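Local coordinates for iron-sulfur cluster assembly scaffold protein NifU (Fervidobacterium islandicum, PDB 6A6F), which probably serves as a scaffold on which iron-sulfur clusters are assembled in the SUF system, at residues Asn93-Lys98 and Lys122-Pro127; Met4-Phe9 and Pro118-Cys123; Lys17-Lys22 and Ser68-Ile73. All coordinates share one frame; numbering follows the deposited sequence.

Interaction 1 of 3, residues Asn93-Lys98 and Lys122-Pro127. With ZN (zinc ion), chain G.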
ATOM      1  N   ASN A  93       3.940  13.347 -20.611  1.00 29.91           N
ATOM      2  CA  ASN A  93       3.928  14.796 -20.907  1.00 31.83           C
ATOM      3  C   ASN A  93       3.335  15.638 -19.788  1.00 31.97           C
ATOM      4  O   ASN A  93       3.862  16.701 -19.457  1.00 33.98           O
ATOM      5  CB  ASN A  93       3.202  15.118 -22.224  1.00 32.09           C
ATOM      6  CG  ASN A  93       4.017  14.724 -23.449  1.00 36.75           C
ATOM      7  OD1 ASN A  93       5.164  14.290 -23.331  1.00 36.50           O
ATOM      8  ND2 ASN A  93       3.419  14.842 -24.624  1.00 37.03           N
ATOM      9  N   MET A  94       2.230  15.183 -19.221  1.00 31.55           N
ATOM     10  CA  MET A  94       1.606  15.875 -18.087  1.00 31.67           C
ATOM     11  C   MET A  94       2.618  16.062 -16.963  1.00 35.71           C
ATOM     12  O   MET A  94       2.771  17.173 -16.412  1.00 38.91           O
ATOM     13  CB  MET A  94       0.380  15.081 -17.576  1.00 32.87           C
ATOM     14  CG  MET A  94      -0.506  15.822 -16.579  1.00 31.25           C
ATOM     15  SD  MET A  94      -1.979  14.955 -16.016  1.00 30.95           S
ATOM     16  CE  MET A  94      -1.246  13.414 -15.441  1.00 30.92           C
ATOM     17  N   MET A  95       3.325  14.982 -16.629  1.00 33.62           N
ATOM     18  CA  MET A  95       4.231  14.983 -15.503  1.00 34.00           C
ATOM     19  C   MET A  95       5.390  15.919 -15.727  1.00 37.32           C
ATOM     20  O   MET A  95       5.802  16.604 -14.821  1.00 41.14           O
ATOM     21  CB  MET A  95       4.772  13.580 -15.240  1.00 34.05           C
ATOM     22  CG  MET A  95       3.798  12.695 -14.482  1.00 30.79           C
ATOM     23  SD  MET A  95       3.400  13.419 -12.883  1.00 31.90           S
ATOM     24  CE  MET A  95       1.717  13.909 -13.098  1.00 30.03           C
ATOM     25  N   LEU A  96       5.924  15.924 -16.933  1.00 41.71           N
ATOM     26  CA  LEU A  96       6.935  16.885 -17.292  1.00 48.52           C
ATOM     27  C   LEU A  96       6.106  18.150 -17.451  1.00 51.47           C
ATOM     28  O   LEU A  96       4.902  18.136 -17.248  1.00 62.21           O
ATOM     29  CB  LEU A  96       7.643  16.448 -18.582  1.00 46.71           C
ATOM     30  CG  LEU A  96       8.176  15.005 -18.602  1.00 46.99           C
ATOM     31  CD1 LEU A  96       8.552  14.570 -20.008  1.00 50.37           C
ATOM     32  CD2 LEU A  96       9.346  14.790 -17.653  1.00 47.55           C
ATOM     33  N   GLY A  97       6.690  19.263 -17.798  1.00 54.48           N
ATOM     34  CA  GLY A  97       5.847  20.454 -17.922  1.00 54.88           C
ATOM     35  C   GLY A  97       5.108  20.565 -19.236  1.00 52.20           C
ATOM     36  O   GLY A  97       4.485  21.590 -19.504  1.00 55.66           O
ATOM     37  N   LYS A  98       5.150  19.519 -20.055  1.00 49.18           N
ATOM     38  CA  LYS A  98       4.829  19.659 -21.472  1.00 48.13           C
ATOM     39  C   LYS A  98       3.342  19.613 -21.763  1.00 47.75           C
ATOM     40  O   LYS A  98       2.526  19.494 -20.861  1.00 48.99           O
ATOM     41  CB  LYS A  98       5.582  18.607 -22.294  1.00 49.02           C
ATOM     42  CG  LYS A  98       7.075  18.614 -22.021  1.00 52.12           C
ATOM     43  CD  LYS A  98       7.859  17.810 -23.051  1.00 57.22           C
ATOM     44  CE  LYS A  98       7.423  16.354 -23.059  1.00 59.57           C
ATOM     45  NZ  LYS A  98       8.282  15.450 -23.873  1.00 59.38           N
ATOM     46  N   LYS A 122       7.859   9.626 -10.097  1.00 26.41           N
ATOM     47  CA  LYS A 122       8.279   8.275 -10.409  1.00 26.25           C
ATOM     48  C   LYS A 122       7.289   7.195  -9.998  1.00 24.15           C
ATOM     49  O   LYS A 122       7.241   6.170 -10.644  1.00 22.52           O
ATOM     50  CB  LYS A 122       9.614   7.968  -9.734  1.00 30.43           C
ATOM     51  CG  LYS A 122      10.789   8.531 -10.518  1.00 35.64           C
ATOM     52  CD  LYS A 122      11.359   9.796  -9.904  1.00 41.42           C
ATOM     53  CE  LYS A 122      12.882   9.718  -9.882  1.00 41.76           C
ATOM     54  NZ  LYS A 122      13.197   8.497  -9.109  1.00 42.95           N
ATOM     55  N   CYS A 123       6.568   7.429  -8.900  1.00 22.69           N
ATOM     56  CA  CYS A 123       5.504   6.577  -8.419  1.00 21.97           C
ATOM     57  C   CYS A 123       4.330   6.565  -9.408  1.00 20.95           C
ATOM     58  O   CYS A 123       3.878   5.516  -9.798  1.00 17.83           O
ATOM     59  CB  CYS A 123       5.041   7.016  -7.015  1.00 22.65           C
ATOM     60  SG  CYS A 123       6.415   7.251  -5.829  1.00 26.08           S
ATOM     61  N   PHE A 124       3.860   7.745  -9.805  1.00 21.82           N
ATOM     62  CA  PHE A 124       2.878   7.858 -10.840  1.00 20.04           C
ATOM     63  C   PHE A 124       3.264   7.165 -12.150  1.00 21.19           C
ATOM     64  O   PHE A 124       2.432   6.471 -12.776  1.00 23.52           O
ATOM     65  CB  PHE A 124       2.620   9.313 -11.184  1.00 20.56           C
ATOM     66  CG  PHE A 124       1.710   9.476 -12.338  1.00 20.80           C
ATOM     67  CD1 PHE A 124       0.380   9.117 -12.242  1.00 21.78           C
ATOM     68  CD2 PHE A 124       2.177   9.944 -13.541  1.00 23.07           C
ATOM     69  CE1 PHE A 124      -0.489   9.270 -13.329  1.00 21.40           C
ATOM     70  CE2 PHE A 124       1.332  10.074 -14.638  1.00 22.89           C
ATOM     71  CZ  PHE A 124      -0.008   9.735 -14.532  1.00 21.88           C
ATOM     72  N   LEU A 125       4.499   7.376 -12.583  1.00 20.18           N
ATOM     73  CA  LEU A 125       4.952   6.869 -13.856  1.00 20.82           C
ATOM     74  C   LEU A 125       5.325   5.405 -13.890  1.00 18.75           C
ATOM     75  O   LEU A 125       5.427   4.862 -14.982  1.00 18.38           O
ATOM     76  CB  LEU A 125       6.120   7.686 -14.408  1.00 22.31           C
ATOM     77  CG  LEU A 125       5.733   9.051 -14.975  1.00 25.55           C
ATOM     78  CD1 LEU A 125       7.002   9.763 -15.405  1.00 27.76           C
ATOM     79  CD2 LEU A 125       4.755   8.939 -16.137  1.00 25.27           C
ATOM     80  N   LEU A 126       5.539   4.772 -12.733  1.00 17.78           N
ATOM     81  CA  LEU A 126       5.985   3.400 -12.700  1.00 19.22           C
ATOM     82  C   LEU A 126       5.108   2.444 -13.567  1.00 18.50           C
ATOM     83  O   LEU A 126       5.629   1.772 -14.452  1.00 19.40           O
ATOM     84  CB  LEU A 126       6.076   2.882 -11.254  1.00 20.66           C
ATOM     85  CG  LEU A 126       6.420   1.387 -11.139  1.00 19.83           C
ATOM     86  CD1 LEU A 126       7.773   1.137 -11.775  1.00 21.83           C
ATOM     87  CD2 LEU A 126       6.404   0.924  -9.707  1.00 20.73           C
ATOM     88  N   PRO A 127       3.770   2.388 -13.323  1.00 17.91           N
ATOM     89  CA  PRO A 127       2.971   1.507 -14.199  1.00 17.86           C
ATOM     90  C   PRO A 127       3.045   1.880 -15.655  1.00 17.72           C
ATOM     91  O   PRO A 127       2.996   0.989 -16.484  1.00 18.99           O
ATOM     92  CB  PRO A 127       1.545   1.683 -13.704  1.00 17.50           C
ATOM     93  CG  PRO A 127       1.608   2.944 -12.902  1.00 17.69           C
ATOM     94  CD  PRO A 127       2.947   3.005 -12.295  1.00 16.33           C
TER
HETATM   95 ZN    ZN G 205       5.990   5.390  -4.482  1.00 25.34          ZN

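Interaction 2 of 3, residues Met4-Phe9 and Pro118-Cys123. With ZN (zinc ion), chain G.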
ATOM      1  N   MET A   4      -1.134  16.330   1.675  1.00 26.89           N
ATOM      2  CA  MET A   4      -1.991  17.056   0.713  1.00 26.84           C
ATOM      3  C   MET A   4      -2.043  16.343  -0.648  1.00 25.39           C
ATOM      4  O   MET A   4      -3.055  16.332  -1.269  1.00 23.01           O
ATOM      5  CB  MET A   4      -1.521  18.500   0.451  1.00 28.90           C
ATOM      6  CG  MET A   4      -1.708  19.480   1.616  1.00 33.16           C
ATOM      7  SD  MET A   4      -0.318  19.427   2.721  1.00 36.87           S
ATOM      8  CE  MET A   4       0.922  20.072   1.608  1.00 40.31           C
ATOM      9  N   ILE A   5      -0.942  15.759  -1.087  1.00 24.25           N
ATOM     10  CA  ILE A   5      -0.886  15.017  -2.349  1.00 25.71           C
ATOM     11  C   ILE A   5      -1.893  13.875  -2.404  1.00 25.64           C
ATOM     12  O   ILE A   5      -2.346  13.498  -3.480  1.00 28.28           O
ATOM     13  CB  ILE A   5       0.555  14.520  -2.625  1.00 25.00           C
ATOM     14  CG1 ILE A   5       0.712  14.009  -4.041  1.00 23.55           C
ATOM     15  CG2 ILE A   5       0.954  13.433  -1.631  1.00 25.41           C
ATOM     16  CD1 ILE A   5       2.158  13.662  -4.395  1.00 24.34           C
ATOM     17  N   TYR A   6      -2.269  13.336  -1.252  1.00 25.82           N
ATOM     18  CA  TYR A   6      -3.178  12.194  -1.195  1.00 24.36           C
ATOM     19  C   TYR A   6      -4.650  12.569  -1.258  1.00 26.80           C
ATOM     20  O   TYR A   6      -5.294  12.615  -0.232  1.00 27.80           O
ATOM     21  CB  TYR A   6      -2.911  11.366   0.079  1.00 23.56           C
ATOM     22  CG  TYR A   6      -1.500  10.773   0.101  1.00 23.33           C
ATOM     23  CD1 TYR A   6      -1.120   9.791  -0.806  1.00 22.20           C
ATOM     24  CD2 TYR A   6      -0.554  11.229   0.997  1.00 23.64           C
ATOM     25  CE1 TYR A   6       0.160   9.263  -0.796  1.00 24.36           C
ATOM     26  CE2 TYR A   6       0.731  10.703   1.038  1.00 25.76           C
ATOM     27  CZ  TYR A   6       1.087   9.720   0.152  1.00 24.92           C
ATOM     28  OH  TYR A   6       2.362   9.234   0.177  1.00 32.72           O
ATOM     29  N   SER A   7      -5.222  12.699  -2.458  1.00 24.86           N
ATOM     30  CA  SER A   7      -6.626  13.111  -2.614  1.00 23.35           C
ATOM     31  C   SER A   7      -7.527  11.952  -2.414  1.00 23.91           C
ATOM     32  O   SER A   7      -7.071  10.807  -2.377  1.00 26.16           O
ATOM     33  CB  SER A   7      -6.843  13.598  -4.039  1.00 24.63           C
ATOM     34  OG  SER A   7      -6.633  12.533  -4.957  1.00 22.31           O
ATOM     35  N   GLU A   8      -8.814  12.208  -2.352  1.00 20.38           N
ATOM     36  CA  GLU A   8      -9.775  11.136  -2.186  1.00 23.73           C
ATOM     37  C   GLU A   8      -9.722  10.187  -3.385  1.00 23.20           C
ATOM     38  O   GLU A   8      -9.857   8.970  -3.238  1.00 22.52           O
ATOM     39  CB  GLU A   8     -11.159  11.753  -1.969  1.00 27.92           C
ATOM     40  CG  GLU A   8     -12.363  10.841  -1.936  1.00 31.75           C
ATOM     41  CD  GLU A   8     -13.668  11.618  -1.669  1.00 37.77           C
ATOM     42  OE1 GLU A   8     -13.671  12.875  -1.618  1.00 41.90           O
ATOM     43  OE2 GLU A   8     -14.705  10.964  -1.502  1.00 39.94           O
ATOM     44  N   PHE A   9      -9.524  10.761  -4.570  1.00 22.86           N
ATOM     45  CA  PHE A   9      -9.445   9.999  -5.808  1.00 22.99           C
ATOM     46  C   PHE A   9      -8.309   8.982  -5.720  1.00 20.62           C
ATOM     47  O   PHE A   9      -8.519   7.819  -5.911  1.00 20.76           O
ATOM     48  CB  PHE A   9      -9.234  10.949  -7.000  1.00 22.29           C
ATOM     49  CG  PHE A   9      -9.028  10.243  -8.289  1.00 23.78           C
ATOM     50  CD1 PHE A   9     -10.100   9.900  -9.073  1.00 23.22           C
ATOM     51  CD2 PHE A   9      -7.748   9.935  -8.735  1.00 24.61           C
ATOM     52  CE1 PHE A   9      -9.926   9.252 -10.279  1.00 24.44           C
ATOM     53  CE2 PHE A   9      -7.568   9.283  -9.941  1.00 25.73           C
ATOM     54  CZ  PHE A   9      -8.668   8.946 -10.719  1.00 24.42           C
ATOM     55  N   PRO A 118       8.574  16.033  -7.555  1.00 33.13           N
ATOM     56  CA  PRO A 118       9.495  15.267  -8.363  1.00 36.63           C
ATOM     57  C   PRO A 118       9.787  13.840  -7.885  1.00 36.20           C
ATOM     58  O   PRO A 118       9.964  12.966  -8.708  1.00 39.92           O
ATOM     59  CB  PRO A 118      10.785  16.116  -8.333  1.00 39.46           C
ATOM     60  CG  PRO A 118      10.597  17.083  -7.209  1.00 38.69           C
ATOM     61  CD  PRO A 118       9.138  17.351  -7.207  1.00 36.92           C
ATOM     62  N   MET A 119       9.860  13.580  -6.595  1.00 37.92           N
ATOM     63  CA  MET A 119      10.081  12.187  -6.192  1.00 43.90           C
ATOM     64  C   MET A 119       8.858  11.289  -6.486  1.00 39.85           C
ATOM     65  O   MET A 119       9.026  10.159  -6.992  1.00 39.05           O
ATOM     66  CB  MET A 119      10.545  12.073  -4.736  1.00 50.75           C
ATOM     67  CG  MET A 119      12.069  11.997  -4.618  1.00 59.12           C
ATOM     68  SD  MET A 119      12.598  11.709  -2.915  1.00 81.13           S
ATOM     69  CE  MET A 119      12.274  13.302  -2.138  1.00 71.62           C
ATOM     70  N   ARG A 120       7.652  11.826  -6.261  1.00 32.30           N
ATOM     71  CA  ARG A 120       6.411  11.076  -6.490  1.00 27.51           C
ATOM     72  C   ARG A 120       6.024  10.931  -7.968  1.00 24.21           C
ATOM     73  O   ARG A 120       5.219  10.084  -8.322  1.00 22.87           O
ATOM     74  CB  ARG A 120       5.259  11.672  -5.680  1.00 26.04           C
ATOM     75  CG  ARG A 120       5.591  11.952  -4.230  1.00 26.31           C
ATOM     76  CD  ARG A 120       6.299  10.769  -3.541  1.00 27.38           C
ATOM     77  NE  ARG A 120       5.453   9.590  -3.455  1.00 24.87           N
ATOM     78  CZ  ARG A 120       4.566   9.360  -2.509  1.00 26.18           C
ATOM     79  NH1 ARG A 120       3.847   8.259  -2.559  1.00 26.70           N
ATOM     80  NH2 ARG A 120       4.344  10.249  -1.540  1.00 28.24           N
ATOM     81  N   VAL A 121       6.603  11.735  -8.828  1.00 24.88           N
ATOM     82  CA  VAL A 121       6.432  11.577 -10.241  1.00 26.33           C
ATOM     83  C   VAL A 121       6.840  10.189 -10.708  1.00 25.83           C
ATOM     84  O   VAL A 121       6.234   9.629 -11.605  1.00 27.67           O
ATOM     85  CB  VAL A 121       7.239  12.646 -11.012  1.00 27.79           C
ATOM     86  CG1 VAL A 121       7.331  12.309 -12.496  1.00 28.57           C
ATOM     87  CG2 VAL A 121       6.573  13.994 -10.854  1.00 29.04           C
ATOM     88  N   LYS A 122       7.859   9.626 -10.097  1.00 26.41           N
ATOM     89  CA  LYS A 122       8.279   8.275 -10.409  1.00 26.25           C
ATOM     90  C   LYS A 122       7.289   7.195  -9.998  1.00 24.15           C
ATOM     91  O   LYS A 122       7.241   6.170 -10.644  1.00 22.52           O
ATOM     92  CB  LYS A 122       9.614   7.968  -9.734  1.00 30.43           C
ATOM     93  CG  LYS A 122      10.789   8.531 -10.518  1.00 35.64           C
ATOM     94  CD  LYS A 122      11.359   9.796  -9.904  1.00 41.42           C
ATOM     95  CE  LYS A 122      12.882   9.718  -9.882  1.00 41.76           C
ATOM     96  NZ  LYS A 122      13.197   8.497  -9.109  1.00 42.95           N
ATOM     97  N   CYS A 123       6.568   7.429  -8.900  1.00 22.69           N
ATOM     98  CA  CYS A 123       5.504   6.577  -8.419  1.00 21.97           C
ATOM     99  C   CYS A 123       4.330   6.565  -9.408  1.00 20.95           C
ATOM    100  O   CYS A 123       3.878   5.516  -9.798  1.00 17.83           O
ATOM    101  CB  CYS A 123       5.041   7.016  -7.015  1.00 22.65           C
ATOM    102  SG  CYS A 123       6.415   7.251  -5.829  1.00 26.08           S
TER
HETATM  103 ZN    ZN G 205       5.990   5.390  -4.482  1.00 25.34          ZN

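Interaction 3 of 3, residues Lys17-Lys22 and Ser68-Ile73. With NI (nickel (II) ion), chain J.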
ATOM      1  N   LYS A  17      -9.345  -3.463  -5.721  1.00 21.96           N
ATOM      2  CA  LYS A  17      -8.965  -4.856  -5.768  1.00 25.21           C
ATOM      3  C   LYS A  17      -9.212  -5.587  -7.076  1.00 22.10           C
ATOM      4  O   LYS A  17      -8.602  -6.602  -7.319  1.00 19.56           O
ATOM      5  CB  LYS A  17      -9.770  -5.640  -4.710  1.00 32.94           C
ATOM      6  CG  LYS A  17      -9.504  -5.267  -3.256  1.00 36.35           C
ATOM      7  CD  LYS A  17      -8.023  -5.234  -2.954  1.00 39.65           C
ATOM      8  CE  LYS A  17      -7.799  -5.039  -1.457  1.00 44.74           C
ATOM      9  NZ  LYS A  17      -6.342  -4.992  -1.146  1.00 50.26           N
ATOM     10  N   LYS A  18     -10.117  -5.105  -7.898  1.00 20.86           N
ATOM     11  CA  LYS A  18     -10.557  -5.897  -9.065  1.00 22.99           C
ATOM     12  C   LYS A  18      -9.465  -6.189 -10.111  1.00 19.45           C
ATOM     13  O   LYS A  18      -9.589  -7.152 -10.814  1.00 19.74           O
ATOM     14  CB  LYS A  18     -11.732  -5.231  -9.721  1.00 27.03           C
ATOM     15  CG  LYS A  18     -11.374  -3.902 -10.286  1.00 30.48           C
ATOM     16  CD  LYS A  18     -12.578  -2.977 -10.193  1.00 37.69           C
ATOM     17  CE  LYS A  18     -13.735  -3.533 -10.960  1.00 40.64           C
ATOM     18  NZ  LYS A  18     -14.821  -2.538 -10.902  1.00 49.72           N
ATOM     19  N   PHE A  19      -8.366  -5.406 -10.147  1.00 16.16           N
ATOM     20  CA  PHE A  19      -7.258  -5.668 -11.084  1.00 15.42           C
ATOM     21  C   PHE A  19      -6.028  -6.288 -10.475  1.00 15.61           C
ATOM     22  O   PHE A  19      -5.031  -6.468 -11.165  1.00 15.37           O
ATOM     23  CB  PHE A  19      -6.859  -4.407 -11.900  1.00 15.45           C
ATOM     24  CG  PHE A  19      -7.998  -3.702 -12.490  1.00 15.78           C
ATOM     25  CD1 PHE A  19      -8.922  -4.378 -13.230  1.00 17.94           C
ATOM     26  CD2 PHE A  19      -8.206  -2.371 -12.214  1.00 18.08           C
ATOM     27  CE1 PHE A  19     -10.029  -3.725 -13.730  1.00 17.35           C
ATOM     28  CE2 PHE A  19      -9.290  -1.695 -12.703  1.00 18.21           C
ATOM     29  CZ  PHE A  19     -10.218  -2.390 -13.448  1.00 19.39           C
ATOM     30  N   HIS A  20      -6.072  -6.662  -9.195  1.00 16.75           N
ATOM     31  CA  HIS A  20      -4.875  -7.130  -8.502  1.00 17.00           C
ATOM     32  C   HIS A  20      -4.829  -8.643  -8.561  1.00 18.39           C
ATOM     33  O   HIS A  20      -5.768  -9.279  -8.161  1.00 22.13           O
ATOM     34  CB  HIS A  20      -4.938  -6.661  -7.030  1.00 18.26           C
ATOM     35  CG  HIS A  20      -3.714  -6.989  -6.267  1.00 18.52           C
ATOM     36  ND1 HIS A  20      -2.471  -6.520  -6.641  1.00 20.08           N
ATOM     37  CD2 HIS A  20      -3.528  -7.716  -5.143  1.00 16.68           C
ATOM     38  CE1 HIS A  20      -1.562  -7.010  -5.810  1.00 20.41           C
ATOM     39  NE2 HIS A  20      -2.185  -7.692  -4.874  1.00 17.76           N
ATOM     40  N   GLY A  21      -3.751  -9.220  -9.051  1.00 20.30           N
ATOM     41  CA  GLY A  21      -3.711 -10.659  -9.281  1.00 21.86           C
ATOM     42  C   GLY A  21      -2.851 -11.004 -10.492  1.00 20.91           C
ATOM     43  O   GLY A  21      -2.255 -10.147 -11.142  1.00 21.37           O
ATOM     44  N   LYS A  22      -2.851 -12.269 -10.826  1.00 20.78           N
ATOM     45  CA  LYS A  22      -2.135 -12.781 -11.982  1.00 23.88           C
ATOM     46  C   LYS A  22      -3.108 -13.225 -13.041  1.00 22.39           C
ATOM     47  O   LYS A  22      -4.285 -13.532 -12.749  1.00 22.03           O
ATOM     48  CB  LYS A  22      -1.289 -14.004 -11.587  1.00 27.26           C
ATOM     49  CG  LYS A  22      -0.309 -13.733 -10.478  1.00 30.73           C
ATOM     50  CD  LYS A  22       0.502 -14.988 -10.191  1.00 37.14           C
ATOM     51  CE  LYS A  22       1.818 -14.640  -9.514  1.00 42.19           C
ATOM     52  NZ  LYS A  22       2.273 -15.782  -8.677  1.00 48.16           N
ATOM     53  N   SER A  68      -2.282   4.949  -9.479  1.00 16.74           N
ATOM     54  CA  SER A  68      -1.907   5.118 -10.880  1.00 17.62           C
ATOM     55  C   SER A  68      -2.049   3.823 -11.683  1.00 17.18           C
ATOM     56  O   SER A  68      -2.631   3.846 -12.739  1.00 16.53           O
ATOM     57  CB  SER A  68      -0.507   5.657 -11.034  1.00 17.71           C
ATOM     58  OG  SER A  68      -0.217   5.952 -12.410  1.00 18.75           O
ATOM     59  N   THR A  69      -1.552   2.707 -11.153  1.00 16.37           N
ATOM     60  CA  THR A  69      -1.730   1.388 -11.772  1.00 15.77           C
ATOM     61  C   THR A  69      -3.195   1.024 -12.059  1.00 15.61           C
ATOM     62  O   THR A  69      -3.528   0.578 -13.161  1.00 15.17           O
ATOM     63  CB  THR A  69      -1.108   0.261 -10.900  1.00 15.61           C
ATOM     64  OG1 THR A  69       0.281   0.560 -10.643  1.00 15.18           O
ATOM     65  CG2 THR A  69      -1.191  -1.079 -11.632  1.00 16.17           C
ATOM     66  N   ASN A  70      -4.062   1.233 -11.082  1.00 14.37           N
ATOM     67  CA  ASN A  70      -5.406   0.887 -11.234  1.00 15.52           C
ATOM     68  C   ASN A  70      -6.119   1.808 -12.237  1.00 15.54           C
ATOM     69  O   ASN A  70      -6.969   1.341 -12.973  1.00 15.24           O
ATOM     70  CB  ASN A  70      -6.120   0.915  -9.876  1.00 16.20           C
ATOM     71  CG  ASN A  70      -5.854  -0.338  -9.062  1.00 17.42           C
ATOM     72  OD1 ASN A  70      -6.017  -1.428  -9.572  1.00 18.49           O
ATOM     73  ND2 ASN A  70      -5.447  -0.185  -7.797  1.00 15.95           N
ATOM     74  N   VAL A  71      -5.835   3.107 -12.220  1.00 15.05           N
ATOM     75  CA  VAL A  71      -6.496   4.028 -13.147  1.00 16.44           C
ATOM     76  C   VAL A  71      -6.004   3.676 -14.562  1.00 16.20           C
ATOM     77  O   VAL A  71      -6.802   3.628 -15.484  1.00 16.08           O
ATOM     78  CB  VAL A  71      -6.287   5.489 -12.787  1.00 17.09           C
ATOM     79  CG1 VAL A  71      -6.808   6.392 -13.860  1.00 18.33           C
ATOM     80  CG2 VAL A  71      -6.982   5.804 -11.455  1.00 18.06           C
ATOM     81  N   MET A  72      -4.734   3.359 -14.693  1.00 14.63           N
ATOM     82  CA  MET A  72      -4.188   2.953 -15.989  1.00 15.16           C
ATOM     83  C   MET A  72      -4.941   1.740 -16.554  1.00 15.69           C
ATOM     84  O   MET A  72      -5.371   1.757 -17.744  1.00 14.66           O
ATOM     85  CB  MET A  72      -2.712   2.642 -15.907  1.00 15.05           C
ATOM     86  CG  MET A  72      -2.068   2.231 -17.197  1.00 14.99           C
ATOM     87  SD  MET A  72      -0.386   1.637 -17.024  1.00 16.60           S
ATOM     88  CE  MET A  72      -0.601  -0.048 -16.423  1.00 18.06           C
ATOM     89  N   ILE A  73      -5.071   0.700 -15.726  1.00 14.69           N
ATOM     90  CA  ILE A  73      -5.686  -0.541 -16.176  1.00 16.17           C
ATOM     91  C   ILE A  73      -7.101  -0.273 -16.601  1.00 16.15           C
ATOM     92  O   ILE A  73      -7.538  -0.705 -17.652  1.00 16.13           O
ATOM     93  CB  ILE A  73      -5.609  -1.655 -15.080  1.00 15.43           C
ATOM     94  CG1 ILE A  73      -4.140  -2.062 -14.970  1.00 16.62           C
ATOM     95  CG2 ILE A  73      -6.531  -2.843 -15.420  1.00 14.90           C
ATOM     96  CD1 ILE A  73      -3.837  -2.958 -13.789  1.00 16.92           C
TER
HETATM   97 NI    NI J 208      -1.723  -8.915  -3.072  1.00 22.73          NI
HETATM   98  O   HOH W   1      -7.097  -3.522  -8.318  1.00 18.20           O
HETATM   99  O   HOH W   2      -3.377  -8.714  -2.329  1.00 22.66           O
HETATM  100  O   HOH W   3      -2.095 -10.906  -4.125  1.00 27.44           O
HETATM  101  O   HOH W   4      -0.187  -9.051  -3.711  1.00 14.81           O
HETATM  102  O   HOH W   5      -0.154 -10.815  -2.862  1.00 41.18           O

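Interaction 1 of 3, residues Asn93-Lys98 and Lys122-Pro127
Met95 and Leu125 mark the place where the two segments come nearest: their CA atoms lie 8.3 Å apart, and side chains bridge the space. Met95 is the last helical residue of 81-95, for Leu96 already leaves helical backbone angles, whereas Lys122-Pro127 lies within helix 118-135. The latter is kinked: the N of Cys123 makes no bond to the turn before, and Pro127 has no N-H to give. The motif is a Met-aromatic contact, and in this NifU-like fold it fastens the end of one helix to the flank of another.

Phe124 projects its ring toward helix 81-95, with CG anti to the backbone N (chi1 174°). Two methionines meet it differently. Met95, bent at chi2 and again at chi3, lays CG, SD and CE against the ring: CG presses closely on CD2 of Phe124 at 3.3 Å, CE lies over one face, and SD stands 4.6 Å from the ring centroid, inclined 47° from the normal. The side chain of Met94 crosses that of Phe124 at about a right angle, and its CE stands oblique to the ring, 4.0 Å from Phe124 CZ. The contact thus illustrates how flexible thioether chains can mould themselves to a rigid aromatic surface. The ring also meets those of Phe111 and Trp128, so it belongs to a wider aromatic cluster, while Met94 continues onto Phe100, Ile109 and Tyr112.

Leu125 adds a looser apolar touch, its CG 4.2 Å from CG of Met95. Next to the packing residue Phe124 stands a metal ligand: Cys123 faces elsewhere, and with Cys37, Asp39 and Cys62 it completes the zinc site, its SG 2.3 Å from the zinc ion.

Interaction 2 of 3, residues Met4-Phe9 and Pro118-Cys123
Tyr6 and Arg120 supply the polar part of this contact, an end-on grip in which two guanidinium nitrogens hold one phenol oxygen. Arg120 NH2 donates the shorter and straighter hydrogen bond to Tyr6 OH, 2.8 Å long with an angle of 162°; NH1 adds a more bent one of 3.3 Å. The oxygen lies in the guanidinium plane, whereas the tyrosine ring is turned 62° from it. Along another edge, Arg120 NE donates to Cys123 SG at 3.5 Å, a second-shell bond that positions a zinc ligand. Bends at chi2 and chi3 (-64°) curl the arginine so that NE meets the sulfur while NH1 and NH2 meet the phenol.

Apolar contact comes from Ile5, whose CD1 rests 3.8 Å from Arg120 CG, while its CG2 covers a face of the Tyr6 ring. A leucine in place of Arg120 would probably leave Tyr6 OH without its two guanidinium donors and the zinc-bound sulfur without this N-H.

Tyr6 OH is also hydrogen-bonded to Lys15 of the second subunit, placing the contact at the dimer interface. The segment leading into helix 8-14 is joined here to the N-terminal part of helix 118-135, and Ile64 of helix 63-76 touches both Ile5 and Arg120.

Interaction 3 of 3, residues Lys17-Lys22 and Ser68-Ile73
Phe19 leans onto helix 63-76 from a type I beta turn, Lys17 to His20, and its side chain meets Ile73 along one face and Asn70 at an edge. The loop between helix 8-14 and strand 28-34 is thereby held on helix 63-76, and Phe19 and Gly21 are also backbone-bonded to Phe57 of strand 51-58. CB sits near the tip of Ile73, 3.8 Å from CD1. At CG the ring begins, and here Ile73 CG2 comes closest, at 3.4 Å. This methyl lies over the face, 3.6 Å from the centroid and 18° off the normal, displaced toward the rim: a CH-pi contact. CG2 is anti to the backbone N of Ile73, which turns this branch rather than CG1 onto the ring. The methyl is near CD1, CD2 and both CE atoms as well. At the CD2 edge Asn70 OD1 lies near the ring plane, 3.6 Å from CD2, and further out CE2 approaches the backbone O of Asn70 at 3.8 Å. Lys18 CG lies over the opposite face, so the ring is sandwiched between aliphatic groups.

Asn70 ND2 bonds to Tyr13 O, which fixes the amide's rotation. Next along the turn, His20 binds a nickel ion through NE2 at 2.2 Å, together with His60 of the second subunit.

Chemically, the contact couples a methyl-on-ring face with a water-mediated polar edge. The water takes the N-H of Phe19 at 2.9 Å and passes a hydrogen to Asn70 OD1 at 2.7 Å; that oxygen also lies against ring C-H groups, whose slight positive charge probably suits it.

How the interactions relate
Followed from the N terminus, the chain first supplies residues 4-9, whose partner comes only at 118-123, so interaction 2 closes a loop spanning nearly the whole protein. Inside that loop interaction 3 opens and closes, and the loop it closes holds all three strands of the antiparallel sheet. Interaction 1 follows in series: it opens within the loop of interaction 2, at the end of helix 81-95, and finishes on the same stretch of helix 118-135, sharing Lys122 and Cys123. That helix is therefore the common anchor of interactions 1 and 2. It reaches interaction 3 too, through Phe124 O and Ser68 OG, a probable hydrogen bond of 2.7 Å, and Pro127 packs on helix 63-76.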